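Side-chain contacts in activator of Hsp90 ATPase homologue 1/2-like C-terminal domain-containing protein (Staphylococcus saprophyticus subsp. saprophyticus, PDB 3Q6A), which is of unknown function but belongs to the AHA1 family of the Bet v 1-like superfamily, whose members often bind small hydrophobic ligands or protein partners: residues D[17-22]-D[27-32]; D[33-38]-D[42-47]; D[58-63]-D[69-74]; D[78-83]-D[89-94]. All coordinates share one frame; numbering follows the deposited sequence.

Contact 1. Residues D[17-22]-D[27-32]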
loop_
_atom_site.group_PDB
_atom_site.type_symbol
_atom_site.label_atom_id
_atom_site.label_comp_id
_atom_site.label_asym_id
_atom_site.label_seq_id
_atom_site.Cartn_x
_atom_site.Cartn_y
_atom_site.Cartn_z
ATOM N N PHE D 17 6.502 3.943 -16.922
ATOM C CA PHE D 17 7.672 3.147 -17.291
ATOM C C PHE D 17 8.928 3.939 -16.954
ATOM O O PHE D 17 9.852 3.422 -16.323
ATOM C CB PHE D 17 7.642 2.825 -18.792
ATOM C CG PHE D 17 8.879 2.107 -19.297
ATOM C CD1 PHE D 17 8.995 0.721 -19.189
ATOM C CD2 PHE D 17 9.924 2.826 -19.869
ATOM C CE1 PHE D 17 10.145 0.060 -19.651
ATOM C CE2 PHE D 17 11.074 2.180 -20.329
ATOM C CZ PHE D 17 11.181 0.795 -20.220
ATOM N N GLU D 18 8.948 5.207 -17.360
ATOM C CA GLU D 18 10.086 6.074 -17.108
ATOM C C GLU D 18 10.383 6.250 -15.626
ATOM O O GLU D 18 11.538 6.428 -15.241
ATOM C CB GLU D 18 9.868 7.451 -17.736
ATOM C CG GLU D 18 10.010 7.495 -19.256
ATOM C CD GLU D 18 11.407 7.105 -19.749
ATOM O OE1 GLU D 18 12.403 7.712 -19.296
ATOM O OE2 GLU D 18 11.500 6.194 -20.592
ATOM N N ALA D 19 9.338 6.221 -14.798
ATOM C CA ALA D 19 9.503 6.383 -13.362
ATOM C C ALA D 19 10.442 5.328 -12.779
ATOM O O ALA D 19 11.179 5.615 -11.827
ATOM C CB ALA D 19 8.128 6.321 -12.660
ATOM N N PHE D 20 10.423 4.126 -13.345
ATOM C CA PHE D 20 11.288 3.046 -12.861
ATOM C C PHE D 20 12.704 3.102 -13.445
ATOM O O PHE D 20 13.686 3.125 -12.701
ATOM C CB PHE D 20 10.709 1.659 -13.201
ATOM C CG PHE D 20 9.491 1.251 -12.381
ATOM C CD1 PHE D 20 8.199 1.636 -12.762
ATOM C CD2 PHE D 20 9.642 0.438 -11.255
ATOM C CE1 PHE D 20 7.072 1.211 -12.030
ATOM C CE2 PHE D 20 8.529 0.002 -10.514
ATOM C CZ PHE D 20 7.238 0.390 -10.904
ATOM N N VAL D 21 12.806 3.127 -14.776
ATOM C CA VAL D 21 14.113 3.111 -15.438
ATOM C C VAL D 21 14.979 4.367 -15.351
ATOM O O VAL D 21 16.201 4.283 -15.490
ATOM C CB VAL D 21 13.985 2.729 -16.944
ATOM C CG1 VAL D 21 13.213 1.422 -17.100
ATOM C CG2 VAL D 21 13.306 3.851 -17.723
ATOM N N ASP D 22 14.368 5.525 -15.133
ATOM C CA ASP D 22 15.129 6.768 -15.054
ATOM C C ASP D 22 15.773 6.959 -13.685
ATOM O O ASP D 22 15.086 7.201 -12.694
ATOM C CB ASP D 22 14.227 7.958 -15.357
ATOM C CG ASP D 22 15.003 9.251 -15.525
ATOM O OD1 ASP D 22 15.941 9.508 -14.736
ATOM O OD2 ASP D 22 14.661 10.019 -16.444
ATOM N N GLY D 27 13.874 7.470 -7.215
ATOM C CA GLY D 27 13.965 7.933 -5.839
ATOM C C GLY D 27 12.684 8.482 -5.238
ATOM O O GLY D 27 12.562 8.618 -4.020
ATOM N N GLY D 28 11.716 8.797 -6.086
ATOM C CA GLY D 28 10.480 9.343 -5.571
ATOM C C GLY D 28 9.530 8.307 -5.001
ATOM O O GLY D 28 8.535 8.679 -4.382
ATOM N N PHE D 29 9.812 7.020 -5.202
ATOM C CA PHE D 29 8.904 5.988 -4.695
ATOM C C PHE D 29 9.555 4.648 -4.317
ATOM O O PHE D 29 8.928 3.807 -3.678
ATOM C CB PHE D 29 7.800 5.736 -5.729
ATOM C CG PHE D 29 8.295 5.071 -6.998
ATOM C CD1 PHE D 29 8.142 3.695 -7.186
ATOM C CD2 PHE D 29 8.952 5.811 -7.976
ATOM C CE1 PHE D 29 8.638 3.056 -8.332
ATOM C CE2 PHE D 29 9.459 5.187 -9.127
ATOM C CZ PHE D 29 9.301 3.804 -9.308
ATOM N N TRP D 30 10.804 4.436 -4.709
ATOM C CA TRP D 30 11.453 3.171 -4.403
ATOM C C TRP D 30 12.907 3.420 -4.008
ATOM O O TRP D 30 13.174 4.226 -3.121
ATOM C CB TRP D 30 11.350 2.262 -5.624
ATOM C CG TRP D 30 11.501 0.805 -5.347
ATOM C CD1 TRP D 30 11.768 0.210 -4.147
ATOM C CD2 TRP D 30 11.369 -0.251 -6.302
ATOM N NE1 TRP D 30 11.809 -1.155 -4.301
ATOM C CE2 TRP D 30 11.569 -1.463 -5.616
ATOM C CE3 TRP D 30 11.103 -0.288 -7.677
ATOM C CZ2 TRP D 30 11.509 -2.704 -6.258
ATOM C CZ3 TRP D 30 11.044 -1.509 -8.313
ATOM C CH2 TRP D 30 11.248 -2.707 -7.604
ATOM N N PHE D 31 13.845 2.752 -4.670
ATOM C CA PHE D 31 15.265 2.938 -4.363
ATOM C C PHE D 31 15.664 4.410 -4.370
ATOM O O PHE D 31 15.154 5.208 -5.169
ATOM C CB PHE D 31 16.118 2.168 -5.371
ATOM C CG PHE D 31 15.784 0.712 -5.450
ATOM C CD1 PHE D 31 16.122 -0.150 -4.407
ATOM C CD2 PHE D 31 15.113 0.196 -6.551
ATOM C CE1 PHE D 31 15.796 -1.497 -4.463
ATOM C CE2 PHE D 31 14.779 -1.159 -6.619
ATOM C CZ PHE D 31 15.122 -2.007 -5.571
ATOM N N SER D 32 16.580 4.759 -3.472
ATOM C CA SER D 32 17.076 6.125 -3.327
ATOM C C SER D 32 17.793 6.583 -4.596
ATOM O O SER D 32 17.761 7.765 -4.952
ATOM C CB SER D 32 18.059 6.196 -2.155
ATOM O OG SER D 32 17.573 5.474 -1.038
#
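The backbone oxygen of Ala-19 is met by the ring of Phe-29, whose CE2 comes within 3.2 Å of Ala-19 O. The oxygen lies at the ring's edge and in its plane, where the C-H groups carry a slight positive charge, so the approach is probably mildly favourable, although no conventional hydrogen bond joins the two segments. The Ala-19 methyl packs on the same ring atom, its CB 3.9 Å from Phe-29 CE2.

Phe-29 also directs that edge at Phe-20. Its CG lies between the backbone N and the carbonyl carbon (chi1 69°), which throws the ring toward the helix; CZ then stands 3.8 Å above the ring plane of Phe-20, over its centre. With the planes at 78° and centroids 5.0 Å apart, this is a T-shaped pair in which Phe-20 offers the face.

Trp-30 approaches Phe-20 differently. Its CZ3 lies at the edge of the phenyl ring, in plane, 3.7 Å from Phe-20 CE2; the two rings meet rim to rim, with neither over the other's face. Phe-31 CE2 lies over one face of the indole, and Trp-30 NE1 is satisfied by Ile-133 O.

Met-115 and Leu-119 of helix 102-125 pack on both Phe-20 and Phe-29, while Ile-79 of the sheet touches Phe-20 and Trp-30. Phe-20, Phe-29 and Trp-30 thus form a buried aromatic cluster between helix 13-21, the sheet and the long C-terminal helix, as in the interior of the helix-grip fold expected of the Bet v 1-like superfamily.

Contact 2. Residues D[33-38]-D[42-47]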
loop_
_atom_site.group_PDB
_atom_site.type_symbol
_atom_site.label_atom_id
_atom_site.label_comp_id
_atom_site.label_asym_id
_atom_site.label_seq_id
_atom_site.Cartn_x
_atom_site.Cartn_y
_atom_site.Cartn_z
ATOM N N SER D 33 18.444 5.642 -5.270
ATOM C CA SER D 33 19.176 5.967 -6.484
ATOM C C SER D 33 19.505 4.733 -7.306
ATOM O O SER D 33 19.504 3.612 -6.795
ATOM C CB SER D 33 20.475 6.698 -6.125
ATOM O OG SER D 33 21.298 5.886 -5.301
ATOM N N SER D 34 19.777 4.952 -8.590
ATOM C CA SER D 34 20.135 3.875 -9.506
ATOM C C SER D 34 21.460 4.258 -10.154
ATOM O O SER D 34 21.770 5.443 -10.279
ATOM C CB SER D 34 19.063 3.712 -10.579
ATOM O OG SER D 34 17.809 3.443 -9.981
ATOM N N SER D 35 22.240 3.260 -10.561
ATOM C CA SER D 35 23.533 3.527 -11.178
ATOM C C SER D 35 23.350 4.105 -12.580
ATOM O O SER D 35 24.041 5.044 -12.970
ATOM C CB SER D 35 24.366 2.242 -11.227
ATOM O OG SER D 35 23.703 1.217 -11.949
ATOM N N GLU D 36 22.408 3.542 -13.332
ATOM C CA GLU D 36 22.129 4.010 -14.684
ATOM C C GLU D 36 20.739 3.551 -15.117
ATOM O O GLU D 36 20.097 2.758 -14.423
ATOM C CB GLU D 36 23.181 3.478 -15.664
ATOM C CG GLU D 36 23.258 1.962 -15.746
ATOM C CD GLU D 36 24.210 1.469 -16.826
ATOM O OE1 GLU D 36 24.001 1.798 -18.015
ATOM O OE2 GLU D 36 25.171 0.744 -16.489
ATOM N N ARG D 37 20.283 4.051 -16.263
ATOM C CA ARG D 37 18.971 3.703 -16.789
ATOM C C ARG D 37 18.844 2.194 -16.965
ATOM O O ARG D 37 19.793 1.513 -17.353
ATOM C CB ARG D 37 18.730 4.408 -18.129
ATOM C CG ARG D 37 17.384 4.092 -18.771
ATOM C CD ARG D 37 17.281 4.649 -20.191
ATOM N NE ARG D 37 16.036 4.248 -20.848
ATOM C CZ ARG D 37 14.888 4.924 -20.786
ATOM N NH1 ARG D 37 14.808 6.058 -20.102
ATOM N NH2 ARG D 37 13.813 4.450 -21.396
ATOM N N TRP D 38 17.661 1.676 -16.679
ATOM C CA TRP D 38 17.414 0.252 -16.795
ATOM C C TRP D 38 17.353 -0.191 -18.258
ATOM O O TRP D 38 16.444 0.192 -18.997
ATOM C CB TRP D 38 16.115 -0.102 -16.067
ATOM C CG TRP D 38 16.169 0.153 -14.582
ATOM C CD1 TRP D 38 17.071 0.932 -13.910
ATOM C CD2 TRP D 38 15.280 -0.370 -13.590
ATOM N NE1 TRP D 38 16.802 0.919 -12.562
ATOM C CE2 TRP D 38 15.707 0.128 -12.339
ATOM C CE3 TRP D 38 14.163 -1.213 -13.637
ATOM C CZ2 TRP D 38 15.053 -0.192 -11.143
ATOM C CZ3 TRP D 38 13.513 -1.532 -12.444
ATOM C CH2 TRP D 38 13.964 -1.021 -11.217
ATOM N N LYS D 42 21.880 -4.943 -18.700
ATOM C CA LYS D 42 22.786 -4.117 -17.905
ATOM C C LYS D 42 22.626 -4.453 -16.423
ATOM O O LYS D 42 21.516 -4.706 -15.961
ATOM C CB LYS D 42 22.491 -2.637 -18.132
ATOM C CG LYS D 42 22.748 -2.171 -19.558
ATOM C CD LYS D 42 24.230 -2.211 -19.878
ATOM C CE LYS D 42 24.498 -1.800 -21.315
ATOM N NZ LYS D 42 23.954 -2.800 -22.270
ATOM N N THR D 43 23.734 -4.470 -15.687
ATOM C CA THR D 43 23.683 -4.772 -14.258
ATOM C C THR D 43 23.641 -3.436 -13.520
ATOM O O THR D 43 24.570 -2.637 -13.602
ATOM C CB THR D 43 24.910 -5.621 -13.819
ATOM O OG1 THR D 43 24.698 -6.115 -12.492
ATOM C CG2 THR D 43 26.185 -4.787 -13.851
ATOM N N ILE D 44 22.539 -3.186 -12.814
ATOM C CA ILE D 44 22.338 -1.922 -12.103
ATOM C C ILE D 44 22.599 -1.945 -10.605
ATOM O O ILE D 44 22.263 -2.904 -9.921
ATOM C CB ILE D 44 20.877 -1.407 -12.288
ATOM C CG1 ILE D 44 20.509 -1.368 -13.775
ATOM C CG2 ILE D 44 20.730 -0.037 -11.665
ATOM C CD1 ILE D 44 21.295 -0.373 -14.588
ATOM N N THR D 45 23.172 -0.860 -10.098
ATOM C CA THR D 45 23.443 -0.741 -8.679
ATOM C C THR D 45 22.319 0.087 -8.061
ATOM O O THR D 45 22.200 1.286 -8.317
ATOM C CB THR D 45 24.792 -0.053 -8.427
ATOM O OG1 THR D 45 25.833 -0.803 -9.073
ATOM C CG2 THR D 45 25.074 0.034 -6.927
ATOM N N LEU D 46 21.499 -0.573 -7.247
ATOM C CA LEU D 46 20.358 0.057 -6.588
ATOM C C LEU D 46 20.667 0.391 -5.133
ATOM O O LEU D 46 20.881 -0.498 -4.310
ATOM C CB LEU D 46 19.157 -0.886 -6.677
ATOM C CG LEU D 46 18.805 -1.213 -8.134
ATOM C CD1 LEU D 46 17.860 -2.380 -8.215
ATOM C CD2 LEU D 46 18.204 0.016 -8.784
ATOM N N ARG D 47 20.688 1.679 -4.825
ATOM C CA ARG D 47 20.992 2.144 -3.482
ATOM C C ARG D 47 19.769 2.443 -2.629
ATOM O O ARG D 47 18.708 2.822 -3.134
ATOM C CB ARG D 47 21.858 3.406 -3.552
ATOM C CG ARG D 47 23.288 3.188 -4.029
ATOM C CD ARG D 47 24.112 2.505 -2.962
ATOM N NE ARG D 47 23.947 3.159 -1.667
ATOM C CZ ARG D 47 24.555 2.775 -0.550
ATOM N NH1 ARG D 47 25.379 1.734 -0.563
ATOM N NH2 ARG D 47 24.325 3.423 0.585
#
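Trp-38, in the loop of the hairpin formed by strands 33-34 and 43-48, lays its indole against Ile-44, the side chains crossing at about a right angle. Although the first bond of the Trp-38 side chain leads away from segment 42-47, the indole returns to it: CD1 lies 4.1 Å from Ile-44 CG1, and CZ2 lies 3.9 Å from Leu-46 CD2. The Leu-46 side chain also crosses that of Trp-38 at about a right angle, and both aliphatic groups come to the indole obliquely, neither over its face nor at its edge.

Ile-44 CD1 meets a different partner. The second torsion (chi2 -66°) swings it toward Glu-36, where CD1 sits 3.3 Å from Glu-36 CG, a tight apolar approach by the aliphatic part of an exposed glutamate. Ile-59 of strand 53-63 touches both Trp-38 and Ile-44, extending the apolar patch into the sheet.

Two hydrogen bonds join the segments, one between backbone groups and one to a serine hydroxyl oxygen. Arg-47 N donates to Ser-33 O at 3.0 Å, closing one side of the antiparallel hydrogen-bonded pair Ser-33 with Arg-47. At Ser-35, beyond the short strand, a side chain takes part. Ser-35 holds OG between its backbone N and carbonyl carbon (chi1 58°), and this OG accepts a hydrogen bond from Thr-45 N at 2.8 Å through an almost straight N-H...O angle of 173°.

Contact 3. Residues D[58-63]-D[69-74]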
loop_
_atom_site.group_PDB
_atom_site.type_symbol
_atom_site.label_atom_id
_atom_site.label_comp_id
_atom_site.label_asym_id
_atom_site.label_seq_id
_atom_site.Cartn_x
_atom_site.Cartn_y
_atom_site.Cartn_z
ATOM N N ASN D 58 20.765 -7.388 -12.462
ATOM C CA ASN D 58 20.924 -7.373 -13.908
ATOM C C ASN D 58 19.552 -7.459 -14.566
ATOM O O ASN D 58 18.777 -8.378 -14.309
ATOM C CB ASN D 58 21.780 -8.548 -14.385
ATOM C CG ASN D 58 21.879 -8.616 -15.906
ATOM O OD1 ASN D 58 22.323 -7.669 -16.553
ATOM N ND2 ASN D 58 21.459 -9.737 -16.479
ATOM N N ILE D 59 19.262 -6.488 -15.420
ATOM C CA ILE D 59 17.993 -6.442 -16.130
ATOM C C ILE D 59 17.955 -7.507 -17.213
ATOM O O ILE D 59 18.695 -7.434 -18.193
ATOM C CB ILE D 59 17.798 -5.064 -16.735
ATOM C CG1 ILE D 59 17.796 -4.032 -15.613
ATOM C CG2 ILE D 59 16.502 -5.002 -17.503
ATOM C CD1 ILE D 59 18.296 -2.682 -16.025
ATOM N N GLU D 60 17.087 -8.494 -17.026
ATOM C CA GLU D 60 16.948 -9.599 -17.966
ATOM C C GLU D 60 16.244 -9.269 -19.285
ATOM O O GLU D 60 16.798 -9.493 -20.360
ATOM C CB GLU D 60 16.243 -10.766 -17.278
ATOM C CG GLU D 60 17.134 -11.486 -16.282
ATOM C CD GLU D 60 16.375 -12.416 -15.360
ATOM O OE1 GLU D 60 15.370 -13.018 -15.801
ATOM O OE2 GLU D 60 16.801 -12.551 -14.191
ATOM N N ARG D 61 15.030 -8.740 -19.210
ATOM C CA ARG D 61 14.273 -8.405 -20.413
ATOM C C ARG D 61 13.596 -7.066 -20.217
ATOM O O ARG D 61 13.104 -6.771 -19.129
ATOM C CB ARG D 61 13.201 -9.468 -20.682
ATOM C CG ARG D 61 13.734 -10.883 -20.678
ATOM C CD ARG D 61 12.630 -11.931 -20.785
ATOM N NE ARG D 61 11.886 -11.849 -22.041
ATOM C CZ ARG D 61 10.825 -11.070 -22.238
ATOM N NH1 ARG D 61 10.374 -10.300 -21.258
ATOM N NH2 ARG D 61 10.213 -11.067 -23.416
ATOM N N VAL D 62 13.578 -6.260 -21.274
ATOM C CA VAL D 62 12.945 -4.948 -21.232
ATOM C C VAL D 62 12.223 -4.657 -22.540
ATOM O O VAL D 62 12.811 -4.736 -23.621
ATOM C CB VAL D 62 13.966 -3.821 -20.986
ATOM C CG1 VAL D 62 13.338 -2.472 -21.279
ATOM C CG2 VAL D 62 14.435 -3.856 -19.554
ATOM N N GLU D 63 10.934 -4.355 -22.420
ATOM C CA GLU D 63 10.088 -4.003 -23.554
ATOM C C GLU D 63 9.647 -2.573 -23.235
ATOM O O GLU D 63 8.872 -2.344 -22.302
ATOM C CB GLU D 63 8.893 -4.955 -23.631
ATOM C CG GLU D 63 9.257 -6.351 -24.106
ATOM C CD GLU D 63 8.124 -7.349 -23.940
ATOM O OE1 GLU D 63 6.962 -6.999 -24.241
ATOM O OE2 GLU D 63 8.394 -8.491 -23.514
ATOM N N ALA D 69 12.010 -7.048 -16.717
ATOM C CA ALA D 69 12.125 -8.339 -16.061
ATOM C C ALA D 69 13.503 -8.519 -15.457
ATOM O O ALA D 69 14.502 -8.009 -15.978
ATOM C CB ALA D 69 11.830 -9.457 -17.043
ATOM N N PHE D 70 13.542 -9.238 -14.341
ATOM C CA PHE D 70 14.785 -9.498 -13.637
ATOM C C PHE D 70 14.515 -10.488 -12.514
ATOM O O PHE D 70 13.400 -10.982 -12.369
ATOM C CB PHE D 70 15.366 -8.189 -13.093
ATOM C CG PHE D 70 14.506 -7.519 -12.049
ATOM C CD1 PHE D 70 14.686 -7.789 -10.691
ATOM C CD2 PHE D 70 13.508 -6.625 -12.429
ATOM C CE1 PHE D 70 13.879 -7.173 -9.727
ATOM C CE2 PHE D 70 12.697 -6.009 -11.481
ATOM C CZ PHE D 70 12.886 -6.284 -10.124
ATOM N N THR D 71 15.545 -10.795 -11.730
ATOM C CA THR D 71 15.398 -11.741 -10.634
ATOM C C THR D 71 16.020 -11.206 -9.346
ATOM O O THR D 71 16.933 -10.375 -9.363
ATOM C CB THR D 71 16.087 -13.113 -10.961
ATOM O OG1 THR D 71 15.635 -13.596 -12.233
ATOM C CG2 THR D 71 15.729 -14.168 -9.910
ATOM N N TRP D 72 15.491 -11.670 -8.225
ATOM C CA TRP D 72 16.036 -11.299 -6.933
ATOM C C TRP D 72 15.771 -12.438 -5.961
ATOM O O TRP D 72 14.651 -12.965 -5.892
ATOM C CB TRP D 72 15.423 -10.008 -6.400
ATOM C CG TRP D 72 16.079 -9.632 -5.129
ATOM C CD1 TRP D 72 15.595 -9.822 -3.858
ATOM C CD2 TRP D 72 17.414 -9.139 -4.981
ATOM N NE1 TRP D 72 16.555 -9.485 -2.937
ATOM C CE2 TRP D 72 17.680 -9.061 -3.598
ATOM C CE3 TRP D 72 18.415 -8.761 -5.888
ATOM C CZ2 TRP D 72 18.904 -8.618 -3.101
ATOM C CZ3 TRP D 72 19.632 -8.323 -5.393
ATOM C CH2 TRP D 72 19.867 -8.255 -4.009
ATOM N N GLY D 73 16.808 -12.843 -5.228
ATOM C CA GLY D 73 16.642 -13.926 -4.273
ATOM C C GLY D 73 16.162 -15.185 -4.950
ATOM O O GLY D 73 15.493 -16.024 -4.339
ATOM N N ALA D 74 16.509 -15.320 -6.229
ATOM C CA ALA D 74 16.132 -16.476 -7.036
ATOM C C ALA D 74 14.651 -16.474 -7.403
ATOM O O ALA D 74 14.117 -17.476 -7.877
ATOM C CB ALA D 74 16.503 -17.775 -6.319
#
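Glu-60 turns its CG anti to the carbonyl carbon (chi1 -73°) and runs extended beyond it, while Thr-71 places OG1 beside its own backbone N (chi1 -52°); between them these torsions bring a carboxylate and a hydroxyl together. Thr-71 OG1 donates to Glu-60 OE2 over a short 2.5 Å, and OE2 receives it through its syn lone pair, on the side of OE1. The side chains cross at a slant, and the glutamate passes over the backbone of Phe-70, with Glu-60 CD 3.7 Å from Phe-70 CA.

Glu-60 also opens the backbone irregularity beside it. Glu-60 and Arg-61 both face Ala-69, a classic beta bulge. Ala-69 O accepts a hydrogen bond from Glu-60 N at 2.8 Å, and Arg-61 N adds only a weak second bond of 3.4 Å to Ala-69 O. In return Ala-69 N donates to Arg-61 O at 2.7 Å, so one residue of the regular strand engages two of the bulged one. Arg-61 CB lies 3.9 Å from Ala-69 CB. Further out, the guanidinium of Arg-61 makes a salt bridge through NH2 to Glu-63 OE2.

The bulge interrupts strand 53-63 where it pairs with strand 67-72. Strand 43-48 borders this hairpin beyond 53-63, and strand 75-84 borders it beyond 67-72; there Ala-69 touches Thr-78, and Phe-70 packs on Ile-77.

Contact 4. Residues D[78-83]-D[89-94]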
loop_
_atom_site.group_PDB
_atom_site.type_symbol
_atom_site.label_atom_id
_atom_site.label_comp_id
_atom_site.label_asym_id
_atom_site.label_seq_id
_atom_site.Cartn_x
_atom_site.Cartn_y
_atom_site.Cartn_z
ATOM N N THR D 78 8.713 -9.505 -12.737
ATOM C CA THR D 78 8.343 -8.767 -13.938
ATOM C C THR D 78 7.443 -7.622 -13.509
ATOM O O THR D 78 6.600 -7.786 -12.617
ATOM C CB THR D 78 7.549 -9.627 -14.944
ATOM O OG1 THR D 78 6.370 -10.127 -14.308
ATOM C CG2 THR D 78 8.384 -10.786 -15.450
ATOM N N ILE D 79 7.668 -6.459 -14.114
ATOM C CA ILE D 79 6.870 -5.275 -13.856
ATOM C C ILE D 79 6.298 -4.934 -15.221
ATOM O O ILE D 79 7.042 -4.583 -16.132
ATOM C CB ILE D 79 7.724 -4.135 -13.337
ATOM C CG1 ILE D 79 8.436 -4.580 -12.041
ATOM C CG2 ILE D 79 6.840 -2.929 -13.048
ATOM C CD1 ILE D 79 9.356 -3.536 -11.445
ATOM N N GLN D 80 4.984 -5.085 -15.367
ATOM C CA GLN D 80 4.321 -4.841 -16.654
ATOM C C GLN D 80 3.500 -3.571 -16.611
ATOM O O GLN D 80 3.027 -3.177 -15.550
ATOM C CB GLN D 80 3.405 -6.006 -16.998
ATOM C CG GLN D 80 4.079 -7.362 -16.955
ATOM C CD GLN D 80 3.121 -8.482 -17.283
ATOM O OE1 GLN D 80 2.635 -8.583 -18.411
ATOM N NE2 GLN D 80 2.835 -9.325 -16.305
ATOM N N PHE D 81 3.337 -2.937 -17.769
ATOM C CA PHE D 81 2.568 -1.708 -17.878
ATOM C C PHE D 81 1.545 -1.845 -19.008
ATOM O O PHE D 81 1.922 -2.041 -20.162
ATOM C CB PHE D 81 3.499 -0.525 -18.158
ATOM C CG PHE D 81 4.701 -0.458 -17.252
ATOM C CD1 PHE D 81 5.742 -1.375 -17.385
ATOM C CD2 PHE D 81 4.791 0.511 -16.254
ATOM C CE1 PHE D 81 6.852 -1.332 -16.535
ATOM C CE2 PHE D 81 5.893 0.566 -15.398
ATOM C CZ PHE D 81 6.928 -0.361 -15.539
ATOM N N GLU D 82 0.258 -1.760 -18.661
ATOM C CA GLU D 82 -0.837 -1.863 -19.625
ATOM C C GLU D 82 -1.644 -0.572 -19.632
ATOM O O GLU D 82 -1.759 0.123 -18.613
ATOM C CB GLU D 82 -1.799 -2.996 -19.275
ATOM C CG GLU D 82 -1.242 -4.396 -19.286
ATOM C CD GLU D 82 -2.307 -5.409 -18.917
ATOM O OE1 GLU D 82 -2.929 -5.241 -17.847
ATOM O OE2 GLU D 82 -2.531 -6.366 -19.692
ATOM N N GLU D 83 -2.217 -0.241 -20.781
ATOM C CA GLU D 83 -3.013 0.970 -20.847
ATOM C C GLU D 83 -4.379 0.724 -20.245
ATOM O O GLU D 83 -4.927 -0.385 -20.347
ATOM C CB GLU D 83 -3.171 1.433 -22.306
ATOM C CG GLU D 83 -1.933 2.070 -22.889
ATOM C CD GLU D 83 -2.237 2.828 -24.164
ATOM O OE1 GLU D 83 -2.551 2.173 -25.175
ATOM O OE2 GLU D 83 -2.178 4.079 -24.145
ATOM N N VAL D 89 -2.146 0.567 -15.832
ATOM C CA VAL D 89 -2.283 -0.436 -14.780
ATOM C C VAL D 89 -0.917 -1.096 -14.710
ATOM O O VAL D 89 -0.444 -1.639 -15.704
ATOM C CB VAL D 89 -3.321 -1.509 -15.104
ATOM C CG1 VAL D 89 -3.216 -2.658 -14.103
ATOM C CG2 VAL D 89 -4.730 -0.887 -15.048
ATOM N N VAL D 90 -0.283 -1.031 -13.543
ATOM C CA VAL D 90 1.023 -1.653 -13.361
ATOM C C VAL D 90 0.779 -3.005 -12.704
ATOM O O VAL D 90 0.004 -3.117 -11.750
ATOM C CB VAL D 90 1.936 -0.816 -12.437
ATOM C CG1 VAL D 90 3.325 -1.482 -12.332
ATOM C CG2 VAL D 90 2.050 0.602 -12.952
ATOM N N THR D 91 1.423 -4.044 -13.213
ATOM C CA THR D 91 1.249 -5.355 -12.641
ATOM C C THR D 91 2.601 -5.891 -12.233
ATOM O O THR D 91 3.448 -6.128 -13.090
ATOM C CB THR D 91 0.626 -6.331 -13.646
ATOM O OG1 THR D 91 -0.615 -5.797 -14.119
ATOM C CG2 THR D 91 0.362 -7.675 -12.987
ATOM N N THR D 92 2.813 -6.057 -10.929
ATOM C CA THR D 92 4.080 -6.611 -10.456
ATOM C C THR D 92 3.851 -8.096 -10.188
ATOM O O THR D 92 2.811 -8.496 -9.666
ATOM C CB THR D 92 4.590 -5.919 -9.153
ATOM O OG1 THR D 92 3.569 -5.964 -8.150
ATOM C CG2 THR D 92 4.984 -4.474 -9.418
ATOM N N THR D 93 4.822 -8.916 -10.575
ATOM C CA THR D 93 4.733 -10.347 -10.357
ATOM C C THR D 93 6.064 -10.864 -9.817
ATOM O O THR D 93 7.115 -10.669 -10.435
ATOM C CB THR D 93 4.413 -11.111 -11.657
ATOM O OG1 THR D 93 3.120 -10.726 -12.141
ATOM C CG2 THR D 93 4.412 -12.605 -11.395
ATOM N N GLU D 94 6.018 -11.481 -8.643
ATOM C CA GLU D 94 7.227 -12.061 -8.043
ATOM C C GLU D 94 6.871 -13.534 -7.912
ATOM O O GLU D 94 6.014 -13.920 -7.119
ATOM C CB GLU D 94 7.540 -11.428 -6.682
ATOM C CG GLU D 94 8.710 -12.116 -5.982
ATOM C CD GLU D 94 9.190 -11.392 -4.735
ATOM O OE1 GLU D 94 8.387 -10.703 -4.075
ATOM O OE2 GLU D 94 10.384 -11.534 -4.407
HETATM O O HOH W 1 3.853 -8.730 -13.916
HETATM O O HOH W 2 -0.148 -4.268 -16.235
#
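Thr-78 and Thr-93 stand side by side, pointing the same way, on one face of the antiparallel hairpin made by strands 75-84 and 87-94. Thr-78 OG1 lies 3.4 Å from Thr-93 CB. Backbone bonds run both ways in three pairs, Thr-78 with Thr-93, Gln-80 with Thr-91 and Glu-82 with Val-89; the straightest is Gln-80 N to Thr-91 O, with a 174° angle at the hydrogen. The strand directions, 161° apart, show modest twist.

On the opposite face Ile-79 CG2 packs 3.9 Å from Val-90 CG1, the two side chains lying alongside each other. Phe-81 joins them, its CD2 lying 4.3 Å from Val-90 CG2. Leu-116 and Leu-119 of helix 102-125 pack on Val-90, and Val-16 of helix 13-21 touches Phe-81 and Val-90.

Two waters bridge the strands on the face of Thr-78 and Thr-93. One links Thr-91 OG1, at 2.7 Å, to Val-89 O and, weakly, to Glu-82 OE1. The other is gripped four ways: it accepts from Gln-80 NE2 at 2.7 Å, donates to Thr-91 O at 2.8 Å, and bonds to the hydroxyls Thr-78 OG1 and Thr-93 OG1.

Along the chain the four contacts follow one another in series, each closing before the next opens. Contacts 2, 3 and 4 are neighbouring-strand pairings of one antiparallel sheet, and contact 1 joins helix 13-21 to the loop leading into strand 33-34. Contacts 1 and 2 have centres about 10 Å apart and are linked by the salt bridge between Glu-18 and Arg-37. Contacts 2 and 4 have centres about 19 Å apart, on opposite sides of the chain's centre, with contact 3 between them in strand order. Phe-20 of contact 1 meets Phe-81 and Ile-79 of contact 4, and Phe-70 of contact 3 also touches Ile-79. Contacts 1, 3 and 4 thus meet in the interior, consistent with a helix-grip fold.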